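Local structure of uncharacterized protein (Neisseria meningitidis serogroup B, 3OI8) at residues V20-A23 with D24-L27; N56-I59 with E60-T63; T69-S72 with R73-V76; M97-P100 with E101-H104; G118-L121 with T122-L125. The protein probably takes part in magnesium and cobalt ion transport, and this fragment, an N-terminal region followed by a pair of CBS domains, binds adenosine. All blocks are in the same frame, centred on the assembly; numbering follows the deposited sequence.

Contact 1. Residues V20-A23 with D24-L27; sequences VFDA and DTLL
Asp22 caps the start of helix 23-35 with one carboxylate oxygen, which serves two donors of Thr25. The amide Thr25 N gives a fairly straight bond to Asp22 OD1, 3.0 Å long. The hydroxyl Thr25 OG1 donates to the same Asp22 OD1, also at 3.0 Å, from the opposite face of the carboxylate plane. Two grips from opposite faces should hinder rotation of the group. Aspartate suits an N-cap because its short side chain can fold back onto the first turn, here with CG between the backbone N and the carbonyl carbon (chi1 74°); the helix end would probably favour its negative charge. Routine backbone bonds follow, Leu26 N to Asp22 O and Leu27 N to Ala23 O.

Apolar contacts form the second group. Phe21 CE2 meets Leu26 CB at 3.9 Å, with that carbon at the ring edge and in its plane. Because these residues stand just before the cap and four positions beyond it, they form a hydrophobic staple. Thr25 serves both groups: its hydroxyl faces Asp22, while CG2 lies 3.9 Å from Phe21 CD2.

Leu33 and Ser36 of the second subunit pack against Phe21 and Thr25. Within the chain, the turn joins helix 23-35 to helix 5-17, on which Phe21 touches Ala15, Leu26 touches His16, and Phe21 O bonds His16 ND1.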
loop_
_atom_site.group_PDB
_atom_site.type_symbol
_atom_site.label_atom_id
_atom_site.label_comp_id
_atom_site.label_asym_id
_atom_site.label_seq_id
_atom_site.Cartn_x
_atom_site.Cartn_y
_atom_site.Cartn_z
ATOM N N VAL A 20 0.146 -27.915 -12.942
ATOM C CA VAL A 20 1.417 -27.450 -12.390
ATOM C C VAL A 20 1.207 -26.383 -11.303
ATOM O O VAL A 20 2.021 -26.249 -10.383
ATOM C CB VAL A 20 2.328 -26.868 -13.479
ATOM C CG1 VAL A 20 3.616 -26.325 -12.862
ATOM C CG2 VAL A 20 2.627 -27.917 -14.541
ATOM N N PHE A 21 0.123 -25.617 -11.425
ATOM C CA PHE A 21 -0.310 -24.691 -10.372
ATOM C C PHE A 21 -1.810 -24.456 -10.545
ATOM O O PHE A 21 -2.380 -24.852 -11.557
ATOM C CB PHE A 21 0.484 -23.375 -10.402
ATOM C CG PHE A 21 0.609 -22.759 -11.779
ATOM C CD1 PHE A 21 1.809 -22.818 -12.482
ATOM C CD2 PHE A 21 -0.467 -22.117 -12.367
ATOM C CE1 PHE A 21 1.931 -22.245 -13.766
ATOM C CE2 PHE A 21 -0.351 -21.546 -13.646
ATOM C CZ PHE A 21 0.854 -21.617 -14.335
ATOM N N ASP A 22 -2.452 -23.815 -9.574
ATOM C CA ASP A 22 -3.916 -23.768 -9.560
ATOM C C ASP A 22 -4.516 -22.522 -10.213
ATOM O O ASP A 22 -3.796 -21.607 -10.619
ATOM C CB ASP A 22 -4.460 -23.950 -8.129
ATOM C CG ASP A 22 -4.258 -22.718 -7.255
ATOM O OD1 ASP A 22 -3.606 -21.748 -7.705
ATOM O OD2 ASP A 22 -4.753 -22.724 -6.106
ATOM N N ALA A 23 -5.843 -22.496 -10.307
ATOM C CA ALA A 23 -6.543 -21.407 -10.981
ATOM C C ALA A 23 -6.141 -20.033 -10.444
ATOM O O ALA A 23 -5.884 -19.114 -11.215
ATOM C CB ALA A 23 -8.050 -21.602 -10.881
ATOM N N ASP A 24 -6.091 -19.894 -9.122
ATOM C CA ASP A 24 -5.718 -18.623 -8.504
ATOM C C ASP A 24 -4.319 -18.155 -8.903
ATOM O O ASP A 24 -4.106 -16.975 -9.168
ATOM C CB ASP A 24 -5.829 -18.703 -6.980
ATOM C CG ASP A 24 -7.266 -18.803 -6.506
ATOM O OD1 ASP A 24 -8.181 -18.776 -7.362
ATOM O OD2 ASP A 24 -7.481 -18.905 -5.280
ATOM N N THR A 25 -3.361 -19.074 -8.928
ATOM C CA THR A 25 -2.000 -18.720 -9.307
ATOM C C THR A 25 -1.989 -18.251 -10.751
ATOM O O THR A 25 -1.332 -17.265 -11.100
ATOM C CB THR A 25 -1.049 -19.920 -9.125
ATOM O OG1 THR A 25 -1.020 -20.280 -7.745
ATOM C CG2 THR A 25 0.359 -19.568 -9.563
ATOM N N LEU A 26 -2.737 -18.955 -11.590
ATOM C CA LEU A 26 -2.813 -18.605 -12.997
ATOM C C LEU A 26 -3.311 -17.191 -13.169
ATOM O O LEU A 26 -2.807 -16.448 -14.019
ATOM C CB LEU A 26 -3.732 -19.564 -13.756
ATOM C CG LEU A 26 -3.974 -19.172 -15.222
ATOM C CD1 LEU A 26 -2.664 -19.217 -15.998
ATOM C CD2 LEU A 26 -5.023 -20.074 -15.869
ATOM N N LEU A 27 -4.308 -16.815 -12.373
ATOM C CA LEU A 27 -4.875 -15.479 -12.492
ATOM C C LEU A 27 -3.850 -14.465 -12.028
ATOM O O LEU A 27 -3.777 -13.361 -12.557
ATOM C CB LEU A 27 -6.168 -15.352 -11.684
ATOM C CG LEU A 27 -7.399 -15.998 -12.322
ATOM C CD1 LEU A 27 -8.631 -15.799 -11.453
ATOM C CD2 LEU A 27 -7.621 -15.429 -13.719
#

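Contact 2. Residues N56-I59 with E60-T63; sequences NDSI and ERIT
Arg61 reaches back from the first turn of helix 59-69 to Asp57 and touches Ser58 on the way. Its CB lies 3.5 Å from Ser58 OG, and Arg61 CG, at 3.4 Å, comes slightly nearer. With CG beside the backbone N (chi1 -71°), the chain is led toward the helix start, and a bend at chi3 (55°) turns it onto the acid. Arg61 CD passes 3.3 Å from Asp57 OD1. Next, Arg61 NE makes the salt bridge to Asp57 OD1 at 2.8 Å. The oxygen lies at the guanidinium edge, close to its plane, and offers its syn lone pair. The carboxylate and guanidinium planes are nonetheless well turned against each other. Beyond NE the group only skirts the acid, with Arg61 CZ 3.9 Å from Asp57 OD1.

Asp57 OD1 is held a second time, by Ser58 N on its anti side, while OD2 bonds a glycerol probably left from crystallisation. One oxygen thus receives a side chain and the next amide, fixing the carboxylate beside the helix start; Asp57 CB rests 3.9 Å from Ile62 CG1. Ser58 is the N-cap: small and polar, it accepts Arg61 N at Ser58 OG over 3.2 Å. Farther on, Ile59 O takes both Thr63 N, at 2.9 Å, and Thr63 OG1, from opposite faces of the carbonyl plane, which occupies the threonine hydroxyl.

The serine cap starts the helix of a beta-alpha-beta crossover in the CBS domain: helix 59-69 connects the parallel, neighbouring strands 53-54 and 73-77.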
loop_
_atom_site.group_PDB
_atom_site.type_symbol
_atom_site.label_atom_id
_atom_site.label_comp_id
_atom_site.label_asym_id
_atom_site.label_seq_id
_atom_site.Cartn_x
_atom_site.Cartn_y
_atom_site.Cartn_z
ATOM N N ASN A 56 0.154 28.207 2.047
ATOM C CA ASN A 56 -0.024 29.105 3.192
ATOM C C ASN A 56 -1.347 28.925 3.941
ATOM O O ASN A 56 -1.735 29.768 4.750
ATOM C CB ASN A 56 0.143 30.572 2.757
ATOM C CG ASN A 56 1.579 30.918 2.383
ATOM O OD1 ASN A 56 2.536 30.349 2.917
ATOM N ND2 ASN A 56 1.735 31.872 1.467
ATOM N N ASP A 57 -2.040 27.824 3.675
ATOM C CA ASP A 57 -3.326 27.600 4.301
ATOM C C ASP A 57 -3.172 27.347 5.818
ATOM O O ASP A 57 -2.098 26.967 6.280
ATOM C CB ASP A 57 -4.037 26.432 3.616
ATOM C CG ASP A 57 -5.516 26.703 3.416
ATOM O OD1 ASP A 57 -6.064 27.605 4.094
ATOM O OD2 ASP A 57 -6.136 26.024 2.580
ATOM N N SER A 58 -4.242 27.572 6.580
ATOM C CA SER A 58 -4.208 27.399 8.035
ATOM C C SER A 58 -4.325 25.926 8.439
ATOM O O SER A 58 -4.845 25.092 7.692
ATOM C CB SER A 58 -5.358 28.173 8.679
ATOM O OG SER A 58 -6.577 27.509 8.401
ATOM N N ILE A 59 -3.857 25.599 9.637
ATOM C CA ILE A 59 -3.967 24.222 10.089
ATOM C C ILE A 59 -5.426 23.747 10.110
ATOM O O ILE A 59 -5.714 22.611 9.752
ATOM C CB ILE A 59 -3.267 23.992 11.453
ATOM C CG1 ILE A 59 -3.207 22.489 11.759
ATOM C CG2 ILE A 59 -3.920 24.808 12.560
ATOM C CD1 ILE A 59 -2.204 22.122 12.822
ATOM N N GLU A 60 -6.345 24.626 10.504
ATOM C CA GLU A 60 -7.771 24.295 10.580
ATOM C C GLU A 60 -8.383 23.939 9.220
ATOM O O GLU A 60 -9.150 22.978 9.090
ATOM C CB GLU A 60 -8.558 25.452 11.211
ATOM C CG GLU A 60 -8.295 25.678 12.702
ATOM C CD GLU A 60 -7.083 26.560 12.977
ATOM O OE1 GLU A 60 -6.474 27.078 12.008
ATOM O OE2 GLU A 60 -6.742 26.736 14.170
ATOM N N ARG A 61 -8.052 24.722 8.201
ATOM C CA ARG A 61 -8.565 24.478 6.867
ATOM C C ARG A 61 -7.898 23.251 6.222
ATOM O O ARG A 61 -8.566 22.409 5.626
ATOM C CB ARG A 61 -8.360 25.735 6.018
ATOM C CG ARG A 61 -9.296 26.879 6.422
ATOM C CD ARG A 61 -8.914 28.189 5.744
ATOM N NE ARG A 61 -8.864 28.045 4.291
ATOM C CZ ARG A 61 -9.894 28.276 3.484
ATOM N NH1 ARG A 61 -11.060 28.667 3.988
ATOM N NH2 ARG A 61 -9.756 28.122 2.175
ATOM N N ILE A 62 -6.579 23.150 6.344
ATOM C CA ILE A 62 -5.879 21.943 5.907
ATOM C C ILE A 62 -6.498 20.682 6.530
ATOM O O ILE A 62 -6.873 19.746 5.816
ATOM C CB ILE A 62 -4.359 22.014 6.239
ATOM C CG1 ILE A 62 -3.652 22.965 5.261
ATOM C CG2 ILE A 62 -3.724 20.612 6.202
ATOM C CD1 ILE A 62 -2.265 23.384 5.699
ATOM N N THR A 63 -6.620 20.664 7.857
ATOM C CA THR A 63 -7.107 19.480 8.549
ATOM C C THR A 63 -8.521 19.088 8.098
ATOM O O THR A 63 -8.798 17.912 7.862
ATOM C CB THR A 63 -7.047 19.642 10.093
ATOM O OG1 THR A 63 -5.678 19.747 10.507
ATOM C CG2 THR A 63 -7.669 18.439 10.779
#

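Contact 3. Residues T69-S72 with R73-V76; sequences TAHS and RFPV. With ADN (adenosine), chain C.
The end of the Phe74 ring wedges between Thr69 and His71, and this is the tight part of the contact. Thr69 OG1 meets the ring edge in its plane, 3.2 Å from Phe74 CE1; the hydroxyl itself is hydrogen-bonded to Tyr65 O. His71 CB lies 3.5 Å from Phe74 CZ, and His71 O comes close to Phe74 CE2. The two aromatic rings meet obliquely, their planes 60° apart. A flat, apolar phenylalanine suits this buried place because it fills the bend between helix and strand.

His71 is itself sandwiched: Thr69 O stands over one face of the imidazole, while the adenine lies across the other with C5 3.3 Å above its centre. Torsion chi1 of -56° carries the ring beside its own backbone N and toward the ligand. At the rim, His71 ND1 and O5' of the adenosine are hydrogen-bonded at 2.8 Å, while Asn51 OD1 holds His71 NE2, fixing the ring's rotation. The exocyclic amine N6 of the adenosine donates to Arg73 O at 2.8 Å.

The other side is less enclosed. Ser72 and Arg73 are partly exposed, and what they share is Ser72 CB over one face of the guanidinium, 3.5 Å from Arg73 NH1; Ser72 also touches Lys91 of the second subunit.

Asn51 N and Asp153 OD1 also bond the adenosine. In this protein the base stacks on His71, and its amine is read by a strand carbonyl, as expected of the nucleoside cleft between paired CBS motifs.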
loop_
_atom_site.group_PDB
_atom_site.type_symbol
_atom_site.label_atom_id
_atom_site.label_comp_id
_atom_site.label_asym_id
_atom_site.label_seq_id
_atom_site.Cartn_x
_atom_site.Cartn_y
_atom_site.Cartn_z
ATOM N N THR A 69 -11.639 14.694 2.342
ATOM C CA THR A 69 -11.269 13.908 1.169
ATOM C C THR A 69 -10.803 12.520 1.578
ATOM O O THR A 69 -10.818 11.587 0.782
ATOM C CB THR A 69 -10.165 14.592 0.352
ATOM O OG1 THR A 69 -9.014 14.775 1.178
ATOM C CG2 THR A 69 -10.629 15.947 -0.158
ATOM N N ALA A 70 -10.384 12.399 2.831
ATOM C CA ALA A 70 -9.983 11.118 3.401
ATOM C C ALA A 70 -8.726 10.503 2.767
ATOM O O ALA A 70 -8.441 9.323 2.988
ATOM C CB ALA A 70 -11.146 10.124 3.355
ATOM N N HIS A 71 -7.982 11.282 1.984
ATOM C CA HIS A 71 -6.727 10.771 1.415
ATOM C C HIS A 71 -5.652 10.745 2.487
ATOM O O HIS A 71 -5.757 11.432 3.515
ATOM C CB HIS A 71 -6.218 11.626 0.240
ATOM C CG HIS A 71 -7.202 11.795 -0.875
ATOM N ND1 HIS A 71 -7.794 10.729 -1.518
ATOM C CD2 HIS A 71 -7.672 12.911 -1.485
ATOM C CE1 HIS A 71 -8.603 11.182 -2.460
ATOM N NE2 HIS A 71 -8.547 12.502 -2.459
ATOM N N SER A 72 -4.592 9.985 2.234
ATOM C CA SER A 72 -3.474 9.916 3.169
ATOM C C SER A 72 -2.339 10.874 2.831
ATOM O O SER A 72 -1.618 11.320 3.729
ATOM C CB SER A 72 -2.930 8.481 3.246
ATOM O OG SER A 72 -3.907 7.604 3.785
ATOM N N ARG A 73 -2.168 11.167 1.539
ATOM C CA ARG A 73 -1.077 12.041 1.072
ATOM C C ARG A 73 -1.606 13.092 0.106
ATOM O O ARG A 73 -2.518 12.809 -0.663
ATOM C CB ARG A 73 0.008 11.204 0.393
ATOM C CG ARG A 73 0.983 10.594 1.385
ATOM C CD ARG A 73 1.505 9.274 0.927
ATOM N NE ARG A 73 0.424 8.306 0.813
ATOM C CZ ARG A 73 0.245 7.278 1.634
ATOM N NH1 ARG A 73 -0.776 6.459 1.442
ATOM N NH2 ARG A 73 1.087 7.064 2.638
ATOM N N PHE A 74 -1.026 14.297 0.162
ATOM C CA PHE A 74 -1.482 15.447 -0.628
ATOM C C PHE A 74 -0.300 16.250 -1.174
ATOM O O PHE A 74 0.584 16.650 -0.408
ATOM C CB PHE A 74 -2.304 16.388 0.261
ATOM C CG PHE A 74 -3.508 15.740 0.890
ATOM C CD1 PHE A 74 -4.772 15.946 0.364
ATOM C CD2 PHE A 74 -3.374 14.935 2.001
ATOM C CE1 PHE A 74 -5.892 15.356 0.937
ATOM C CE2 PHE A 74 -4.485 14.331 2.574
ATOM C CZ PHE A 74 -5.743 14.537 2.041
ATOM N N PRO A 75 -0.284 16.503 -2.491
ATOM C CA PRO A 75 0.684 17.465 -3.040
ATOM C C PRO A 75 0.430 18.824 -2.406
ATOM O O PRO A 75 -0.721 19.188 -2.198
ATOM C CB PRO A 75 0.293 17.564 -4.524
ATOM C CG PRO A 75 -0.513 16.316 -4.803
ATOM C CD PRO A 75 -1.210 15.981 -3.517
ATOM N N VAL A 76 1.480 19.573 -2.119
ATOM C CA VAL A 76 1.313 20.929 -1.609
ATOM C C VAL A 76 1.800 21.877 -2.704
ATOM O O VAL A 76 2.886 21.672 -3.242
ATOM C CB VAL A 76 2.107 21.148 -0.318
ATOM C CG1 VAL A 76 2.084 22.637 0.088
ATOM C CG2 VAL A 76 1.525 20.280 0.825
HETATM O "O5'" ADN C . -7.692 7.924 -1.460
HETATM C "C5'" ADN C . -8.526 6.965 -2.058
HETATM C "C4'" ADN C . -8.313 6.960 -3.602
HETATM O "O4'" ADN C . -8.323 8.324 -4.116
HETATM C "C3'" ADN C . -6.956 6.325 -3.976
HETATM O "O3'" ADN C . -7.156 5.018 -4.441
HETATM C "C2'" ADN C . -6.408 7.200 -5.077
HETATM O "O2'" ADN C . -6.788 6.695 -6.337
HETATM C "C1'" ADN C . -7.097 8.550 -4.885
HETATM N N9 ADN C . -6.238 9.507 -4.191
HETATM C C8 ADN C . -5.348 9.249 -2.983
HETATM N N7 ADN C . -4.705 10.557 -2.608
HETATM C C5 ADN C . -5.212 11.630 -3.587
HETATM C C6 ADN C . -4.921 13.157 -3.708
HETATM N N6 ADN C . -4.043 13.805 -2.733
HETATM N N1 ADN C . -5.562 13.934 -4.762
HETATM C C2 ADN C . -6.516 13.271 -5.745
HETATM N N3 ADN C . -6.805 11.773 -5.625
HETATM C C4 ADN C . -6.153 10.980 -4.553
#

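Contact 4. Residues M97-P100 with E101-H104; sequences MFNP and EQFH
The chain from Asn99 to Phe103 winds through two successive bonds between residues three apart, Gln102 N to Asn99 O and Phe103 N to Pro100 O, each donor standing well above the carbonyl plane as the tight curl requires. Pro100 suits the start of such a turn, since its ring already holds a bent backbone and its nitrogen has no hydrogen to leave without a partner.

Asn99 and Gln102 add a side-chain bond along the turn. Asn99 ND2 donates to Gln102 OE1 at 2.7 Å and nearly straight (167°). The acceptor lies in the amide plane of Asn99, but the two amide planes stand 71° apart, and the donor is tilted out of the carbonyl plane of Gln102. A short donor and a longer acceptor can thus meet over one turn, Asn99 CG standing between the backbone N and the carbonyl carbon (chi1 56°).

This short 3-10 turn lies in the connection between strand 84-89 and helix 105-108 of the CBS pair, beside helix 59-69, whose Ile59 and Ile62 the Phe103 ring touches. Glu101 bends at its second torsion and folds back over the preceding residues. Its OE1 rests 3.2 Å from Pro100 CD, and Glu101 OE2 lies 3.6 Å from Asn99 CB. A charged residue suits this exposed place: a water donates to Glu101 OE2, at 3.1 Å, and to Phe98 O.

Phe103 contributes CB, 3.2 Å from Pro100 O, while its ring leads away to meet Tyr96 edge-to-face. Pro100 packs against Phe98 of the second subunit.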
loop_
_atom_site.group_PDB
_atom_site.type_symbol
_atom_site.label_atom_id
_atom_site.label_comp_id
_atom_site.label_asym_id
_atom_site.label_seq_id
_atom_site.Cartn_x
_atom_site.Cartn_y
_atom_site.Cartn_z
HETATM N N MSE A 97 -1.019 18.060 17.240
HETATM C CA MSE A 97 -2.261 17.781 17.946
HETATM C C MSE A 97 -2.430 18.680 19.169
HETATM O O MSE A 97 -3.516 19.203 19.424
HETATM C CB MSE A 97 -2.283 16.313 18.369
HETATM C CG MSE A 97 -3.349 15.945 19.391
HETATM SE SE MSE A 97 -5.001 15.288 18.612
HETATM C CE MSE A 97 -4.317 14.722 16.857
ATOM N N PHE A 98 -1.357 18.876 19.921
ATOM C CA PHE A 98 -1.462 19.629 21.172
ATOM C C PHE A 98 -0.896 21.040 21.140
ATOM O O PHE A 98 -1.046 21.792 22.108
ATOM C CB PHE A 98 -0.870 18.808 22.316
ATOM C CG PHE A 98 -1.353 17.391 22.313
ATOM C CD1 PHE A 98 -2.615 17.078 22.790
ATOM C CD2 PHE A 98 -0.569 16.380 21.780
ATOM C CE1 PHE A 98 -3.078 15.772 22.766
ATOM C CE2 PHE A 98 -1.029 15.075 21.748
ATOM C CZ PHE A 98 -2.287 14.774 22.240
ATOM N N ASN A 99 -0.266 21.401 20.026
ATOM C CA ASN A 99 0.277 22.739 19.825
ATOM C C ASN A 99 -0.017 23.212 18.401
ATOM O O ASN A 99 0.909 23.438 17.623
ATOM C CB ASN A 99 1.793 22.730 20.034
ATOM C CG ASN A 99 2.497 21.715 19.130
ATOM O OD1 ASN A 99 1.870 20.782 18.634
ATOM N ND2 ASN A 99 3.789 21.904 18.905
ATOM N N PRO A 100 -1.305 23.355 18.047
ATOM C CA PRO A 100 -1.628 23.746 16.665
ATOM C C PRO A 100 -1.108 25.144 16.358
ATOM O O PRO A 100 -0.791 25.468 15.210
ATOM C CB PRO A 100 -3.164 23.739 16.635
ATOM C CG PRO A 100 -3.595 23.054 17.893
ATOM C CD PRO A 100 -2.504 23.261 18.892
ATOM N N GLU A 101 -1.007 25.966 17.392
ATOM C CA GLU A 101 -0.523 27.326 17.232
ATOM C C GLU A 101 0.905 27.355 16.692
ATOM O O GLU A 101 1.350 28.366 16.140
ATOM C CB GLU A 101 -0.667 28.119 18.549
ATOM C CG GLU A 101 0.276 27.726 19.680
ATOM C CD GLU A 101 -0.086 26.412 20.375
ATOM O OE1 GLU A 101 -1.174 25.851 20.116
ATOM O OE2 GLU A 101 0.725 25.948 21.202
ATOM N N GLN A 102 1.618 26.240 16.837
ATOM C CA GLN A 102 2.985 26.149 16.323
ATOM C C GLN A 102 3.079 25.550 14.905
ATOM O O GLN A 102 4.173 25.389 14.378
ATOM C CB GLN A 102 3.887 25.377 17.292
ATOM C CG GLN A 102 4.179 26.121 18.597
ATOM C CD GLN A 102 5.106 25.342 19.511
ATOM O OE1 GLN A 102 4.832 24.194 19.841
ATOM N NE2 GLN A 102 6.213 25.956 19.913
ATOM N N PHE A 103 1.936 25.260 14.285
ATOM C CA PHE A 103 1.916 24.681 12.938
ATOM C C PHE A 103 2.842 25.413 11.985
ATOM O O PHE A 103 2.801 26.647 11.873
ATOM C CB PHE A 103 0.496 24.648 12.363
ATOM C CG PHE A 103 0.415 24.080 10.965
ATOM C CD1 PHE A 103 0.773 22.766 10.713
ATOM C CD2 PHE A 103 -0.034 24.858 9.900
ATOM C CE1 PHE A 103 0.688 22.232 9.420
ATOM C CE2 PHE A 103 -0.115 24.333 8.606
ATOM C CZ PHE A 103 0.244 23.017 8.373
ATOM N N HIS A 104 3.676 24.640 11.292
ATOM C CA HIS A 104 4.607 25.195 10.314
ATOM C C HIS A 104 4.696 24.158 9.206
ATOM O O HIS A 104 5.388 23.154 9.341
ATOM C CB HIS A 104 5.976 25.467 10.957
ATOM C CG HIS A 104 6.970 26.118 10.040
ATOM N ND1 HIS A 104 6.610 26.714 8.850
ATOM C CD2 HIS A 104 8.312 26.276 10.149
ATOM C CE1 HIS A 104 7.688 27.204 8.261
ATOM N NE2 HIS A 104 8.733 26.950 9.027
HETATM O O HOH W 1 0.347 23.937 23.492
#

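Contact 5. Residues G118-L121 with T122-L125; sequences GKSL and TALL
From Lys119 and Ser120, both extended, the backbone turns helical at Leu121, and the first helical bonds run from Leu124 N to Ser120 O and from Leu125 N to Leu121 O. Ser120 is the N-cap. Its OG, placed between the backbone N and the carbonyl carbon (chi1 81°), accepts Ala123 N at 3.0 Å. Serine suits the site because its hydroxyl can accept this amide and still donate a hydrogen bond. A water accepts it, 2.9 Å from Ser120 OG, and also accepts from Thr122 OG1 at 2.6 Å, bridging the two side chains.

Lys119 runs alongside the first turn, with Lys119 CD 4.3 Å from Leu124 CB and Lys119 NZ 4.1 Å from Ala123 CB. Bends in its outer chain bring the ammonium to Glu127, its salt-bridge partner. Leu121 CD2 approaches Leu124 CD2 at 4.3 Å, and Leu121 and Leu125 both pack on Ile154 of helix 151-154. Thr122 touches Thr25 of the second subunit.

Ser120 OG is thus used both as acceptor and as donor, and the Ala123 amide has a partner, beside leucines that are buried.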
loop_
_atom_site.group_PDB
_atom_site.type_symbol
_atom_site.label_atom_id
_atom_site.label_comp_id
_atom_site.label_asym_id
_atom_site.label_seq_id
_atom_site.Cartn_x
_atom_site.Cartn_y
_atom_site.Cartn_z
ATOM N N GLY A 118 5.448 8.121 -19.302
ATOM C CA GLY A 118 5.814 6.934 -20.068
ATOM C C GLY A 118 6.489 5.859 -19.226
ATOM O O GLY A 118 6.759 4.766 -19.697
ATOM N N LYS A 119 6.762 6.169 -17.966
ATOM C CA LYS A 119 7.442 5.219 -17.100
ATOM C C LYS A 119 6.606 3.949 -16.860
ATOM O O LYS A 119 5.398 4.023 -16.622
ATOM C CB LYS A 119 7.802 5.895 -15.778
ATOM C CG LYS A 119 8.529 4.970 -14.812
ATOM C CD LYS A 119 8.617 5.609 -13.451
ATOM C CE LYS A 119 9.986 6.175 -13.215
ATOM N NZ LYS A 119 10.985 5.102 -13.009
ATOM N N SER A 120 7.246 2.783 -16.923
ATOM C CA SER A 120 6.521 1.528 -16.714
ATOM C C SER A 120 6.045 1.408 -15.272
ATOM O O SER A 120 6.756 1.794 -14.349
ATOM C CB SER A 120 7.400 0.321 -17.071
ATOM O OG SER A 120 8.289 0.004 -16.014
ATOM N N LEU A 121 4.841 0.877 -15.085
ATOM C CA LEU A 121 4.327 0.632 -13.746
ATOM C C LEU A 121 5.182 -0.356 -12.961
ATOM O O LEU A 121 5.284 -0.248 -11.736
ATOM C CB LEU A 121 2.874 0.165 -13.780
ATOM C CG LEU A 121 1.800 1.176 -14.176
ATOM C CD1 LEU A 121 0.422 0.603 -13.879
ATOM C CD2 LEU A 121 1.993 2.500 -13.449
ATOM N N THR A 122 5.794 -1.322 -13.652
ATOM C CA THR A 122 6.708 -2.250 -12.980
ATOM C C THR A 122 7.909 -1.515 -12.383
ATOM O O THR A 122 8.322 -1.809 -11.267
ATOM C CB THR A 122 7.224 -3.361 -13.922
ATOM O OG1 THR A 122 7.753 -2.765 -15.113
ATOM C CG2 THR A 122 6.102 -4.322 -14.289
ATOM N N ALA A 123 8.472 -0.559 -13.121
ATOM C CA ALA A 123 9.568 0.255 -12.568
ATOM C C ALA A 123 9.074 1.135 -11.426
ATOM O O ALA A 123 9.749 1.300 -10.408
ATOM C CB ALA A 123 10.202 1.134 -13.653
ATOM N N LEU A 124 7.906 1.738 -11.614
ATOM C CA LEU A 124 7.351 2.584 -10.564
ATOM C C LEU A 124 7.135 1.757 -9.305
ATOM O O LEU A 124 7.484 2.185 -8.199
ATOM C CB LEU A 124 6.041 3.229 -11.009
ATOM C CG LEU A 124 5.449 4.261 -10.042
ATOM C CD1 LEU A 124 6.433 5.391 -9.736
ATOM C CD2 LEU A 124 4.177 4.820 -10.631
ATOM N N LEU A 125 6.570 0.562 -9.471
ATOM C CA LEU A 125 6.263 -0.266 -8.309
ATOM C C LEU A 125 7.537 -0.606 -7.554
ATOM O O LEU A 125 7.561 -0.578 -6.323
ATOM C CB LEU A 125 5.511 -1.533 -8.713
ATOM C CG LEU A 125 5.348 -2.561 -7.591
ATOM C CD1 LEU A 125 4.676 -1.927 -6.369
ATOM C CD2 LEU A 125 4.543 -3.736 -8.094
HETATM O O HOH W 2 10.200 -2.123 -15.747
#

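In the fold
Contacts 1, 2 and 5 each open a helix with an N-cap, but in different surroundings: aspartate far out on the N-terminal helices, serine backed by a salt bridge in the first CBS domain, and serine with a bridging water in the second. These and contact 3 are partly buried, whereas contact 4 has no buried residue among those that touch, yet its Phe103 reaches contact 2, about 11 Å away between centres. Contacts 2 and 3 stand at the two ends of helix 59-69; only contact 3 touches adenosine, which it meets with a stacked histidine and one strand carbonyl. Contacts 1 and 5, though about 25 Å apart between centres within one chain, meet across subunits.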